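Local atomic coordinates of protein A52 (PDB entry 2VVW), a protein that suppresses innate immune signalling as a Bcl-2-like viral protein, associating with host IRAK2 to inhibit NF-kappa-B and with TRAF6 to activate p38. Residues A[131-135]-A[136-140]; A[60-63]-A[64-67]. All coordinates share one frame; numbering follows the deposited sequence.

Contact 1: residues A[131-135]-A[136-140]; sequences LFIND and HMLDK
Asn134 and Asp135 hand their carbonyls to the first turn of helix 135-153. Leu138 N bonds to Asn134 O at 2.9 Å, and Asp139 N bonds to Asp135 O with an N-H...O angle of 170°. The chain leaves helix 123-132 at Ile133, whose extended backbone angles make the bend before the new helix. Asn134 then takes the N-cap: its OD1 lies 2.8 Å from Met137 N, and that donor approaches nearly along the C=O axis of the amide. The first torsion of Asn134 (chi1 66°) sets CG between its own backbone N and carbonyl carbon, which turns the amide back over the helix start. Asn134 OD1 is also 3.4 Å from Met137 CG, so the capping oxygen has aliphatic carbon beside it.

On the buried side, Ile133 CG2 meets two side chains, each crossing it at about a right angle. Ile133 CG2 lies 3.6 Å from Met137 CB and 3.7 Å from Leu138 CD2. Ile133 also packs on Cys99 and Ile103 of helix 96-115, while Leu138 reaches Met21 and Leu25 of helix 21-35. Asp135, on the exposed side, has OD1 3.7 Å from Leu138 CD1; a carboxylate in the first turn would probably interact well with the helix dipole.

An Asn N-cap with apolar contact between the residue before it, Ile133, and the fourth after it, Leu138, meets the definition of a hydrophobic staple. Here it starts the last helix of the poxviral Bcl-2-like fold.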
ATOM      1  N   LEU A 131     -10.211 -16.006   1.430  1.00 30.41           N
ATOM      2  CA  LEU A 131     -11.258 -17.017   1.160  1.00 30.02           C
ATOM      3  C   LEU A 131     -10.663 -18.367   0.779  1.00 28.94           C
ATOM      4  O   LEU A 131     -11.235 -19.418   1.068  1.00 29.27           O
ATOM      5  CB  LEU A 131     -12.179 -16.596  -0.004  1.00 30.21           C
ATOM      6  CG  LEU A 131     -13.319 -15.606   0.213  1.00 30.57           C
ATOM      7  CD1 LEU A 131     -13.919 -15.260  -1.147  1.00 31.24           C
ATOM      8  CD2 LEU A 131     -14.378 -16.178   1.160  1.00 32.76           C
ATOM      9  N   PHE A 132      -9.530 -18.326   0.095  1.00 28.02           N
ATOM     10  CA  PHE A 132      -9.004 -19.491  -0.610  1.00 26.96           C
ATOM     11  C   PHE A 132      -7.824 -20.173   0.098  1.00 27.38           C
ATOM     12  O   PHE A 132      -7.704 -21.407   0.055  1.00 28.62           O
ATOM     13  CB  PHE A 132      -8.598 -19.037  -2.013  1.00 25.75           C
ATOM     14  CG  PHE A 132      -8.458 -20.154  -3.016  1.00 25.96           C
ATOM     15  CD1 PHE A 132      -9.529 -20.535  -3.806  1.00 26.05           C
ATOM     16  CD2 PHE A 132      -7.240 -20.801  -3.197  1.00 25.93           C
ATOM     17  CE1 PHE A 132      -9.389 -21.562  -4.748  1.00 28.71           C
ATOM     18  CE2 PHE A 132      -7.095 -21.816  -4.137  1.00 29.99           C
ATOM     19  CZ  PHE A 132      -8.171 -22.203  -4.910  1.00 29.38           C
ATOM     20  N   ILE A 133      -6.963 -19.373   0.733  1.00 25.89           N
ATOM     21  CA  ILE A 133      -5.694 -19.841   1.315  1.00 25.93           C
ATOM     22  C   ILE A 133      -5.675 -19.660   2.828  1.00 26.41           C
ATOM     23  O   ILE A 133      -5.596 -18.543   3.330  1.00 27.11           O
ATOM     24  CB  ILE A 133      -4.491 -19.075   0.697  1.00 24.89           C
ATOM     25  CG1 ILE A 133      -4.662 -18.964  -0.814  1.00 22.93           C
ATOM     26  CG2 ILE A 133      -3.183 -19.782   1.028  1.00 27.01           C
ATOM     27  CD1 ILE A 133      -3.458 -18.385  -1.535  1.00 22.02           C
ATOM     28  N   ASN A 134      -5.775 -20.762   3.564  1.00 27.68           N
ATOM     29  CA  ASN A 134      -5.702 -20.708   5.021  1.00 28.62           C
ATOM     30  C   ASN A 134      -4.255 -20.640   5.496  1.00 29.25           C
ATOM     31  O   ASN A 134      -3.336 -20.735   4.694  1.00 26.32           O
ATOM     32  CB  ASN A 134      -6.464 -21.889   5.662  1.00 29.75           C
ATOM     33  CG  ASN A 134      -5.837 -23.262   5.357  1.00 34.00           C
ATOM     34  OD1 ASN A 134      -4.650 -23.378   5.042  1.00 32.09           O
ATOM     35  ND2 ASN A 134      -6.643 -24.313   5.494  1.00 32.51           N
ATOM     36  N   ASP A 135      -4.056 -20.503   6.806  1.00 31.78           N
ATOM     37  CA  ASP A 135      -2.706 -20.329   7.371  1.00 33.21           C
ATOM     38  C   ASP A 135      -1.806 -21.556   7.182  1.00 32.55           C
ATOM     39  O   ASP A 135      -0.600 -21.429   6.983  1.00 30.62           O
ATOM     40  CB  ASP A 135      -2.801 -19.941   8.856  1.00 35.78           C
ATOM     41  CG  ASP A 135      -3.311 -18.519   9.049  1.00 38.21           C
ATOM     42  OD1 ASP A 135      -3.285 -17.737   8.076  1.00 39.62           O
ATOM     43  OD2 ASP A 135      -3.739 -18.182  10.164  1.00 45.02           O
ATOM     44  N   HIS A 136      -2.411 -22.735   7.224  1.00 34.34           N
ATOM     45  CA  HIS A 136      -1.710 -23.981   6.916  1.00 36.17           C
ATOM     46  C   HIS A 136      -1.103 -23.934   5.521  1.00 33.92           C
ATOM     47  O   HIS A 136       0.075 -24.243   5.330  1.00 34.45           O
ATOM     48  CB  HIS A 136      -2.676 -25.162   7.040  1.00 38.38           C
ATOM     49  CG  HIS A 136      -2.046 -26.491   6.770  1.00 44.15           C
ATOM     50  ND1 HIS A 136      -1.361 -27.201   7.732  1.00 50.37           N
ATOM     51  CD2 HIS A 136      -2.016 -27.251   5.648  1.00 48.04           C
ATOM     52  CE1 HIS A 136      -0.932 -28.339   7.217  1.00 51.01           C
ATOM     53  NE2 HIS A 136      -1.308 -28.390   5.951  1.00 50.51           N
ATOM     54  N   MET A 137      -1.898 -23.498   4.554  1.00 32.55           N
ATOM     55  CA  MET A 137      -1.432 -23.354   3.171  1.00 30.39           C
ATOM     56  C   MET A 137      -0.415 -22.244   2.992  1.00 28.77           C
ATOM     57  O   MET A 137       0.536 -22.407   2.220  1.00 29.01           O
ATOM     58  CB  MET A 137      -2.617 -23.130   2.221  1.00 29.51           C
ATOM     59  CG  MET A 137      -3.464 -24.365   1.999  1.00 31.30           C
ATOM     60  SD  MET A 137      -2.499 -25.733   1.307  1.00 34.48           S
ATOM     61  CE  MET A 137      -3.689 -27.055   1.414  1.00 36.73           C
ATOM     62  N   LEU A 138      -0.609 -21.118   3.678  1.00 26.61           N
ATOM     63  CA  LEU A 138       0.385 -20.057   3.635  1.00 26.71           C
ATOM     64  C   LEU A 138       1.739 -20.565   4.142  1.00 27.69           C
ATOM     65  O   LEU A 138       2.763 -20.319   3.511  1.00 29.16           O
ATOM     66  CB  LEU A 138      -0.061 -18.823   4.417  1.00 26.25           C
ATOM     67  CG  LEU A 138      -1.197 -17.988   3.841  1.00 26.29           C
ATOM     68  CD1 LEU A 138      -1.580 -16.919   4.852  1.00 28.05           C
ATOM     69  CD2 LEU A 138      -0.807 -17.367   2.492  1.00 22.63           C
ATOM     70  N   ASP A 139       1.746 -21.296   5.257  1.00 28.64           N
ATOM     71  CA  ASP A 139       2.978 -21.940   5.745  1.00 30.37           C
ATOM     72  C   ASP A 139       3.666 -22.788   4.671  1.00 29.12           C
ATOM     73  O   ASP A 139       4.891 -22.770   4.539  1.00 28.24           O
ATOM     74  CB  ASP A 139       2.688 -22.852   6.944  1.00 32.87           C
ATOM     75  CG  ASP A 139       2.390 -22.088   8.223  1.00 39.04           C
ATOM     76  OD1 ASP A 139       2.849 -20.939   8.364  1.00 43.02           O
ATOM     77  OD2 ASP A 139       1.706 -22.656   9.114  1.00 45.13           O
ATOM     78  N   LYS A 140       2.888 -23.567   3.935  1.00 29.56           N
ATOM     79  CA  LYS A 140       3.450 -24.444   2.900  1.00 31.74           C
ATOM     80  C   LYS A 140       4.009 -23.638   1.735  1.00 29.33           C
ATOM     81  O   LYS A 140       5.082 -23.962   1.197  1.00 28.69           O
ATOM     82  CB  LYS A 140       2.395 -25.441   2.407  1.00 31.97           C
ATOM     83  CG  LYS A 140       1.983 -26.448   3.493  1.00 37.48           C
ATOM     84  CD  LYS A 140       0.913 -27.429   3.014  1.00 39.65           C
ATOM     85  CE  LYS A 140       1.534 -28.751   2.564  1.00 47.49           C
ATOM     86  NZ  LYS A 140       2.100 -29.545   3.711  1.00 51.77           N
TER

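Contact 2: residues A[60-63]-A[64-67]; sequences GTIE and ELKQ
Thr61 caps the N terminus of helix 62-68 in the poxviral Bcl-2-like fold, its OG1 accepting from Glu64 N at 3.1 Å. A chi1 of 63° swings the hydroxyl back over the helix start, where it faces that amide. Its carbonyl is used as well: Leu65 N bonds to Thr61 O, so this one residue serves the first turn through both side chain and backbone. Gly60, the first residue to leave the preceding helix, has a positive phi (106°) with psi near 180°; at these angles a CB would be jammed against the carbonyl O of the residue before, which by itself calls for glycine.

The tighter side faces helix 96-115. Ile62 packs there on Cys108 and Val112, and the buried Leu65 on Leu105; between themselves the two meet more distantly, Ile62 CD1 lying 4.4 Å from Leu65 CB. Behind them the backbone closes well, Lys66 N bonding to Ile62 O at 2.8 Å, and Lys66 CB sits 3.2 Å from Ile62 O before its extended chain leads away.

The solvent side is looser. Glu63, Glu64 and Gln67 are exposed, and the carboxylate of Glu64 makes a long, weak ion pair with Lys68. Two acidic residues in a first turn would probably suit the helix dipole. The backbone bond on this side is longer too: Gln67 N is 3.3 Å from Glu63 O. On the buried flank, by contrast, Leu65 CD1 rests 3.6 Å from Thr61 O.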
ATOM      1  N   GLY A  60      -6.371 -20.561 -17.098  1.00 28.57           N
ATOM      2  CA  GLY A  60      -6.512 -20.030 -18.436  1.00 29.45           C
ATOM      3  C   GLY A  60      -5.875 -18.666 -18.556  1.00 27.48           C
ATOM      4  O   GLY A  60      -5.297 -18.156 -17.601  1.00 26.11           O
ATOM      5  N   THR A  61      -5.979 -18.081 -19.743  1.00 27.29           N
ATOM      6  CA  THR A  61      -5.275 -16.857 -20.053  1.00 27.31           C
ATOM      7  C   THR A  61      -6.001 -15.687 -19.447  1.00 26.13           C
ATOM      8  O   THR A  61      -7.211 -15.744 -19.200  1.00 27.33           O
ATOM      9  CB  THR A  61      -5.213 -16.598 -21.555  1.00 27.92           C
ATOM     10  OG1 THR A  61      -6.553 -16.438 -22.041  1.00 30.38           O
ATOM     11  CG2 THR A  61      -4.515 -17.734 -22.278  1.00 31.81           C
ATOM     12  N   ILE A  62      -5.277 -14.603 -19.242  1.00 24.90           N
ATOM     13  CA  ILE A  62      -5.893 -13.416 -18.680  1.00 24.30           C
ATOM     14  C   ILE A  62      -6.929 -12.837 -19.648  1.00 25.31           C
ATOM     15  O   ILE A  62      -7.924 -12.273 -19.209  1.00 24.36           O
ATOM     16  CB  ILE A  62      -4.842 -12.375 -18.273  1.00 23.14           C
ATOM     17  CG1 ILE A  62      -5.482 -11.243 -17.448  1.00 22.12           C
ATOM     18  CG2 ILE A  62      -4.083 -11.843 -19.521  1.00 26.07           C
ATOM     19  CD1 ILE A  62      -6.247 -11.693 -16.168  1.00 20.59           C
ATOM     20  N   GLU A  63      -6.724 -13.000 -20.954  1.00 28.03           N
ATOM     21  CA  GLU A  63      -7.698 -12.483 -21.933  1.00 29.75           C
ATOM     22  C   GLU A  63      -9.045 -13.209 -21.833  1.00 30.34           C
ATOM     23  O   GLU A  63     -10.103 -12.590 -21.956  1.00 28.34           O
ATOM     24  CB  GLU A  63      -7.153 -12.543 -23.353  1.00 31.98           C
ATOM     25  CG  GLU A  63      -5.930 -11.664 -23.582  1.00 34.40           C
ATOM     26  CD  GLU A  63      -4.623 -12.301 -23.149  1.00 37.34           C
ATOM     27  OE1 GLU A  63      -4.617 -13.483 -22.744  1.00 37.96           O
ATOM     28  OE2 GLU A  63      -3.587 -11.614 -23.217  1.00 41.39           O
ATOM     29  N   GLU A  64      -9.005 -14.522 -21.590  1.00 31.22           N
ATOM     30  CA  GLU A  64     -10.224 -15.285 -21.375  1.00 32.78           C
ATOM     31  C   GLU A  64     -10.953 -14.842 -20.109  1.00 29.24           C
ATOM     32  O   GLU A  64     -12.176 -14.683 -20.119  1.00 27.81           O
ATOM     33  CB  GLU A  64      -9.934 -16.787 -21.296  1.00 34.21           C
ATOM     34  CG  GLU A  64     -11.048 -17.553 -20.579  1.00 37.47           C
ATOM     35  CD  GLU A  64     -11.024 -19.047 -20.825  1.00 40.66           C
ATOM     36  OE1 GLU A  64      -9.930 -19.609 -21.097  1.00 48.34           O
ATOM     37  OE2 GLU A  64     -12.124 -19.653 -20.741  1.00 51.18           O
ATOM     38  N   LEU A  65     -10.197 -14.671 -19.024  1.00 27.34           N
ATOM     39  CA  LEU A  65     -10.771 -14.303 -17.731  1.00 26.50           C
ATOM     40  C   LEU A  65     -11.316 -12.880 -17.742  1.00 24.89           C
ATOM     41  O   LEU A  65     -12.404 -12.619 -17.243  1.00 26.09           O
ATOM     42  CB  LEU A  65      -9.718 -14.437 -16.627  1.00 25.94           C
ATOM     43  CG  LEU A  65      -9.247 -15.862 -16.330  1.00 31.72           C
ATOM     44  CD1 LEU A  65      -7.856 -15.833 -15.678  1.00 33.25           C
ATOM     45  CD2 LEU A  65     -10.267 -16.570 -15.440  1.00 34.42           C
ATOM     46  N   LYS A  66     -10.555 -11.961 -18.325  1.00 26.20           N
ATOM     47  CA  LYS A  66     -11.000 -10.576 -18.473  1.00 26.04           C
ATOM     48  C   LYS A  66     -12.384 -10.507 -19.126  1.00 26.83           C
ATOM     49  O   LYS A  66     -13.270  -9.797 -18.639  1.00 26.08           O
ATOM     50  CB  LYS A  66      -9.979  -9.770 -19.279  1.00 26.38           C
ATOM     51  CG  LYS A  66     -10.329  -8.288 -19.438  1.00 28.17           C
ATOM     52  CD  LYS A  66      -9.282  -7.527 -20.264  1.00 29.96           C
ATOM     53  CE  LYS A  66      -9.834  -6.186 -20.701  1.00 32.80           C
ATOM     54  NZ  LYS A  66      -8.817  -5.376 -21.407  1.00 38.24           N
ATOM     55  N   GLN A  67     -12.563 -11.240 -20.225  1.00 28.91           N
ATOM     56  CA  GLN A  67     -13.848 -11.308 -20.923  1.00 30.09           C
ATOM     57  C   GLN A  67     -14.935 -12.007 -20.094  1.00 29.86           C
ATOM     58  O   GLN A  67     -15.988 -11.424 -19.829  1.00 29.07           O
ATOM     59  CB  GLN A  67     -13.679 -12.022 -22.266  1.00 31.15           C
ATOM     60  CG  GLN A  67     -14.958 -12.191 -23.055  1.00 33.98           C
ATOM     61  CD  GLN A  67     -15.586 -10.868 -23.451  1.00 35.23           C
ATOM     62  OE1 GLN A  67     -14.889  -9.868 -23.638  1.00 34.81           O
ATOM     63  NE2 GLN A  67     -16.913 -10.862 -23.593  1.00 35.09           N
TER

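Overall arrangement
From the N terminus, the chain reaches contact 2 first, where helix 51-59 gives way to helix 62-68, and reaches contact 1 much later, where helix 123-132 gives way to helix 135-153. Each is a local turn between consecutive helices with no residues between its segments, so neither encloses a long loop; they stand in series, neither nested nor crossing. The centres of contact 1 and contact 2 are about 25 Å apart, and the nearest atoms of the two contacts about 12 Å apart. Helix 96-115 is the shared element: contact 2 meets its later part (105-112) and contact 1 its earlier part (96-103). Contact 1 additionally reaches helices 21-35 and 76-90.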